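RsfP (Uncultured bacterium, PDB 4GLF) probably acts as a purine nucleoside phosphorylase-like enzyme of the phosphorylase superfamily, cleaving the glycosidic bond of a nucleoside with phosphate. Local coordinates at residues R34-E39 against I49-L54; S97-L102 against T216-T221. All coordinates share one frame; numbering follows the deposited sequence.

Contact 1 (R34-E39 against I49-L54)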
loop_
_atom_site.group_PDB
_atom_site.type_symbol
_atom_site.label_atom_id
_atom_site.label_comp_id
_atom_site.label_asym_id
_atom_site.label_seq_id
_atom_site.Cartn_x
_atom_site.Cartn_y
_atom_site.Cartn_z
ATOM N N ARG A 34 -7.343 0.895 38.501
ATOM C CA ARG A 34 -7.241 2.346 38.431
ATOM C C ARG A 34 -7.000 2.820 36.987
ATOM O O ARG A 34 -6.532 2.054 36.189
ATOM C CB ARG A 34 -6.126 2.851 39.344
ATOM C CG ARG A 34 -5.013 1.869 39.613
ATOM C CD ARG A 34 -3.786 2.611 40.044
ATOM N NE ARG A 34 -2.557 1.851 40.128
ATOM C CZ ARG A 34 -2.454 0.576 40.434
ATOM N NH1 ARG A 34 -3.512 -0.143 40.687
ATOM N NH2 ARG A 34 -1.276 0.023 40.483
ATOM N N SER A 35 -7.307 4.070 36.666
ATOM C CA SER A 35 -7.148 4.594 35.299
ATOM C C SER A 35 -6.117 5.698 35.257
ATOM O O SER A 35 -6.037 6.478 36.203
ATOM C CB SER A 35 -8.460 5.208 34.864
ATOM O OG SER A 35 -9.273 4.143 34.497
ATOM N N VAL A 36 -5.367 5.812 34.164
ATOM C CA VAL A 36 -4.455 6.942 34.037
ATOM C C VAL A 36 -4.584 7.528 32.646
ATOM O O VAL A 36 -4.674 6.790 31.674
ATOM C CB VAL A 36 -2.986 6.586 34.403
ATOM C CG1 VAL A 36 -2.933 6.010 35.829
ATOM C CG2 VAL A 36 -2.422 5.558 33.440
ATOM N N LYS A 37 -4.648 8.859 32.584
ATOM C CA LYS A 37 -4.730 9.608 31.344
ATOM C C LYS A 37 -3.260 9.999 31.039
ATOM O O LYS A 37 -2.592 10.625 31.842
ATOM C CB LYS A 37 -5.640 10.829 31.591
ATOM C CG LYS A 37 -5.824 11.818 30.435
ATOM C CD LYS A 37 -6.896 11.453 29.417
ATOM C CE LYS A 37 -6.441 11.894 28.010
ATOM N NZ LYS A 37 -5.287 11.101 27.450
ATOM N N ILE A 38 -2.707 9.503 29.961
ATOM C CA ILE A 38 -1.290 9.834 29.629
ATOM C C ILE A 38 -1.339 10.662 28.358
ATOM O O ILE A 38 -1.976 10.258 27.407
ATOM C CB ILE A 38 -0.421 8.567 29.398
ATOM C CG1 ILE A 38 -0.377 7.744 30.680
ATOM C CG2 ILE A 38 0.988 8.949 28.925
ATOM C CD1 ILE A 38 0.030 6.318 30.512
ATOM N N GLU A 39 -0.737 11.841 28.337
ATOM C CA GLU A 39 -0.655 12.586 27.091
ATOM C C GLU A 39 0.682 12.219 26.444
ATOM O O GLU A 39 1.652 11.875 27.154
ATOM C CB GLU A 39 -0.758 14.082 27.353
ATOM C CG GLU A 39 -1.758 14.793 26.442
ATOM C CD GLU A 39 -1.296 14.855 24.992
ATOM O OE1 GLU A 39 -0.342 15.622 24.695
ATOM O OE2 GLU A 39 -1.908 14.170 24.154
ATOM N N ILE A 49 -5.376 4.189 29.958
ATOM C CA ILE A 49 -4.752 2.921 30.379
ATOM C C ILE A 49 -5.218 2.515 31.798
ATOM O O ILE A 49 -5.185 3.338 32.744
ATOM C CB ILE A 49 -3.212 3.081 30.310
ATOM C CG1 ILE A 49 -2.770 3.072 28.837
ATOM C CG2 ILE A 49 -2.478 1.956 31.024
ATOM C CD1 ILE A 49 -3.245 4.238 28.005
ATOM N N VAL A 50 -5.700 1.284 31.944
ATOM C CA VAL A 50 -6.061 0.723 33.245
ATOM C C VAL A 50 -4.830 -0.009 33.833
ATOM O O VAL A 50 -4.133 -0.759 33.142
ATOM C CB VAL A 50 -7.228 -0.283 33.123
ATOM C CG1 VAL A 50 -7.542 -0.966 34.490
ATOM C CG2 VAL A 50 -8.489 0.403 32.563
ATOM N N LEU A 51 -4.558 0.236 35.092
ATOM C CA LEU A 51 -3.454 -0.409 35.827
ATOM C C LEU A 51 -4.069 -1.221 36.974
ATOM O O LEU A 51 -5.076 -0.832 37.519
ATOM C CB LEU A 51 -2.541 0.634 36.445
ATOM C CG LEU A 51 -1.765 1.466 35.425
ATOM C CD1 LEU A 51 -1.153 2.681 36.102
ATOM C CD2 LEU A 51 -0.677 0.606 34.847
ATOM N N GLY A 52 -3.491 -2.371 37.304
ATOM C CA GLY A 52 -3.899 -3.084 38.517
ATOM C C GLY A 52 -2.867 -4.168 38.764
ATOM O O GLY A 52 -1.904 -4.290 37.986
ATOM N N GLU A 53 -3.065 -4.956 39.821
ATOM C CA GLU A 53 -2.114 -5.994 40.152
ATOM C C GLU A 53 -2.719 -7.378 39.980
ATOM O O GLU A 53 -3.888 -7.633 40.347
ATOM C CB GLU A 53 -1.591 -5.825 41.585
ATOM C CG GLU A 53 -0.511 -4.743 41.660
ATOM C CD GLU A 53 -1.073 -3.322 41.574
ATOM O OE1 GLU A 53 -2.162 -3.037 42.171
ATOM O OE2 GLU A 53 -0.413 -2.510 40.877
ATOM N N LEU A 54 -1.896 -8.249 39.410
ATOM C CA LEU A 54 -2.192 -9.685 39.300
ATOM C C LEU A 54 -1.183 -10.339 40.246
ATOM O O LEU A 54 0.012 -10.314 39.981
ATOM C CB LEU A 54 -2.011 -10.155 37.840
ATOM C CG LEU A 54 -3.226 -9.984 36.922
ATOM C CD1 LEU A 54 -2.975 -10.457 35.466
ATOM C CD2 LEU A 54 -4.449 -10.678 37.528
#
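Arg34 reaches Glu53 because its chain runs extended from CG to NE, after a first torsion of 26°, well short of a staggered value, while the Glu53 chain folds at chi2 (75°) to lift its carboxylate toward strand 34-36. The two groups lie nearly coplanar, their planes 28° apart. Arg34 NH2 donates to Glu53 OE2 at 2.7 Å, with the oxygen in the guanidinium plane and receiving on its syn lone pair. This salt bridge rests on one such bond, since Arg34 NH1 stays 3.5 Å from Glu53 OE1. Leu51 CB sits under one face of the guanidinium, offset toward its rim and 3.9 Å from Arg34 NE. Glu53 OE2 also takes a hydrogen bond from Thr58 on the next strand, 57-63, so two partners grip one oxygen.

In the backbone, strands 34-36 and 49-54 form an antiparallel pair at an edge of the mixed sheet. Arg34 and Leu51 exchange two backbone bonds. Val36 N binds Ile49 O at 2.9 Å, but the return bond from Ile49 N to Val36 O is weak, where strand 34-36 ends. Ser35 and Val50 make the non-hydrogen-bonded pair between them and point to the other face. On the face of Arg34, Val36 CG1 meets Leu51 CD1 at 3.8 Å, the two side chains crossing at about a right angle, and Val36 CG2 leans on Ile49 CB. Ile49 and Leu51 also pack on Ala60 of strand 57-63.

One face of this β-hairpin with a long connection thus passes from aliphatic packing at Val36 to a charged pair at Arg34. With the arginine only partly exposed, the carboxylate probably offsets its charge, and the Thr58 bond helps fix how Glu53 is turned.

Contact 2 (S97-L102 against T216-T221)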
loop_
_atom_site.group_PDB
_atom_site.type_symbol
_atom_site.label_atom_id
_atom_site.label_comp_id
_atom_site.label_asym_id
_atom_site.label_seq_id
_atom_site.Cartn_x
_atom_site.Cartn_y
_atom_site.Cartn_z
ATOM N N SER A 97 -5.448 -10.351 19.908
ATOM C CA SER A 97 -6.306 -9.898 18.811
ATOM C C SER A 97 -7.132 -10.985 18.105
ATOM O O SER A 97 -6.729 -12.171 18.071
ATOM C CB SER A 97 -5.501 -9.053 17.831
ATOM O OG SER A 97 -4.637 -9.850 17.083
ATOM N N ALA A 98 -8.290 -10.596 17.570
ATOM C CA ALA A 98 -9.182 -11.571 16.869
ATOM C C ALA A 98 -8.639 -11.757 15.460
ATOM O O ALA A 98 -8.172 -10.765 14.843
ATOM C CB ALA A 98 -10.648 -11.063 16.865
ATOM N N VAL A 99 -8.625 -12.995 14.940
ATOM C CA VAL A 99 -8.041 -13.236 13.608
ATOM C C VAL A 99 -8.898 -14.239 12.826
ATOM O O VAL A 99 -9.725 -15.013 13.400
ATOM C CB VAL A 99 -6.528 -13.727 13.608
ATOM C CG1 VAL A 99 -5.579 -12.684 14.197
ATOM C CG2 VAL A 99 -6.401 -15.067 14.330
ATOM N N GLY A 100 -8.789 -14.151 11.506
ATOM C CA GLY A 100 -9.453 -15.111 10.621
ATOM C C GLY A 100 -8.374 -16.176 10.366
ATOM O O GLY A 100 -7.162 -15.859 10.320
ATOM N N SER A 101 -8.764 -17.440 10.210
ATOM C CA SER A 101 -7.806 -18.510 9.816
ATOM C C SER A 101 -7.657 -18.609 8.307
ATOM O O SER A 101 -8.671 -18.494 7.548
ATOM C CB SER A 101 -8.325 -19.859 10.306
ATOM O OG SER A 101 -7.646 -20.961 9.697
ATOM N N LEU A 102 -6.430 -18.818 7.854
ATOM C CA LEU A 102 -6.227 -19.149 6.432
ATOM C C LEU A 102 -5.918 -20.646 6.237
ATOM O O LEU A 102 -5.522 -21.052 5.177
ATOM C CB LEU A 102 -5.073 -18.316 5.878
ATOM C CG LEU A 102 -5.348 -16.802 5.795
ATOM C CD1 LEU A 102 -4.042 -16.029 5.581
ATOM C CD2 LEU A 102 -6.438 -16.432 4.725
ATOM N N THR A 216 2.272 -11.661 20.123
ATOM C CA THR A 216 0.832 -11.645 19.880
ATOM C C THR A 216 0.199 -12.968 20.368
ATOM O O THR A 216 0.729 -14.058 20.119
ATOM C CB THR A 216 0.582 -11.474 18.342
ATOM O OG1 THR A 216 0.989 -10.146 17.930
ATOM C CG2 THR A 216 -0.863 -11.653 18.019
ATOM N N LEU A 217 -0.918 -12.851 21.037
ATOM C CA LEU A 217 -1.831 -13.973 21.218
ATOM C C LEU A 217 -3.114 -13.811 20.285
ATOM O O LEU A 217 -3.993 -12.929 20.520
ATOM C CB LEU A 217 -2.305 -13.981 22.678
ATOM C CG LEU A 217 -3.393 -15.028 23.015
ATOM C CD1 LEU A 217 -2.789 -16.377 22.860
ATOM C CD2 LEU A 217 -3.832 -14.947 24.489
ATOM N N ALA A 218 -3.200 -14.629 19.256
ATOM C CA ALA A 218 -4.245 -14.454 18.229
ATOM C C ALA A 218 -5.407 -15.397 18.560
ATOM O O ALA A 218 -5.156 -16.549 18.890
ATOM C CB ALA A 218 -3.624 -14.701 16.878
ATOM N N LEU A 219 -6.650 -14.931 18.501
ATOM C CA LEU A 219 -7.804 -15.748 18.807
ATOM C C LEU A 219 -8.572 -15.974 17.519
ATOM O O LEU A 219 -9.126 -15.055 16.933
ATOM C CB LEU A 219 -8.763 -15.026 19.815
ATOM C CG LEU A 219 -8.067 -14.353 21.023
ATOM C CD1 LEU A 219 -9.112 -13.613 21.861
ATOM C CD2 LEU A 219 -7.389 -15.467 21.852
ATOM N N VAL A 220 -8.614 -17.210 17.095
ATOM C CA VAL A 220 -9.253 -17.519 15.850
ATOM C C VAL A 220 -10.727 -17.370 15.987
ATOM O O VAL A 220 -11.351 -17.972 16.872
ATOM C CB VAL A 220 -8.867 -18.919 15.351
ATOM C CG1 VAL A 220 -9.553 -19.206 14.013
ATOM C CG2 VAL A 220 -7.329 -19.021 15.197
ATOM N N THR A 221 -11.327 -16.542 15.135
ATOM C CA THR A 221 -12.720 -16.326 15.344
ATOM C C THR A 221 -13.527 -16.879 14.174
ATOM O O THR A 221 -14.741 -17.205 14.314
ATOM C CB THR A 221 -13.060 -14.875 15.701
ATOM O OG1 THR A 221 -12.962 -14.097 14.523
ATOM C CG2 THR A 221 -12.058 -14.324 16.711
#
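Val99 packs against Ala218 and Val220 where two parallel strands, 92-101 and 213-221, join in the central mixed sheet of the phosphorylase superfamily α/β fold. From its CB, Val99 sends CG1 to Ala218 CB at 3.9 Å. The other branch, CG2, lies between the backbone N and the carbonyl carbon (chi1 -63° for CG1), touching Ala218 CB at 3.8 Å, lying 3.8 Å from Leu219 O and meeting Val220 CG2 at 4.2 Å. Tyr171 of strand 169-173 also contacts Val99.

Four backbone bonds stitch the pair: Ser97 N to Leu217 O, Leu219 N to Ser97 O, Val99 N to Leu219 O and Thr221 N to Val99 O. Leu219 N and Thr221 N approach nearly in line with their carbonyls, Ser97 N is tilted from the carbonyl plane, and Val99 N comes to Leu219 O from 38° above it. The directions of the two short strand segments differ by 52°. On the opposite face Leu219 turns to Asn245 and Ala249 of helix 238-263. Farther along, Ser101 CB touches Val220 CG1, and its hydroxyl is bonded to Leu106 O. Ala98 CB, on the same face as Leu219, meets the Thr221 CG2 methyl at 3.6 Å.

Overall arrangement
Contacts 1 and 2 belong to the same mixed sheet but lie on opposite sides of the chain's centre, 26 Å apart between centres and about 12 Å between nearest atoms. Contact 2 is buried and joins parallel strands separated by more than a hundred residues; contact 1 is partly buried, farther from the centre, and joins antiparallel strands separated by twelve residues. Strands 57-63 and 16-20 lie between them in the sheet, joining 49-54 to 92-101. The chemistry follows the place: segments 97-102 and 216-221 meet through backbone bonds and small aliphatic groups, whereas 34-39 and 49-54 add a salt bridge at the sheet's margin.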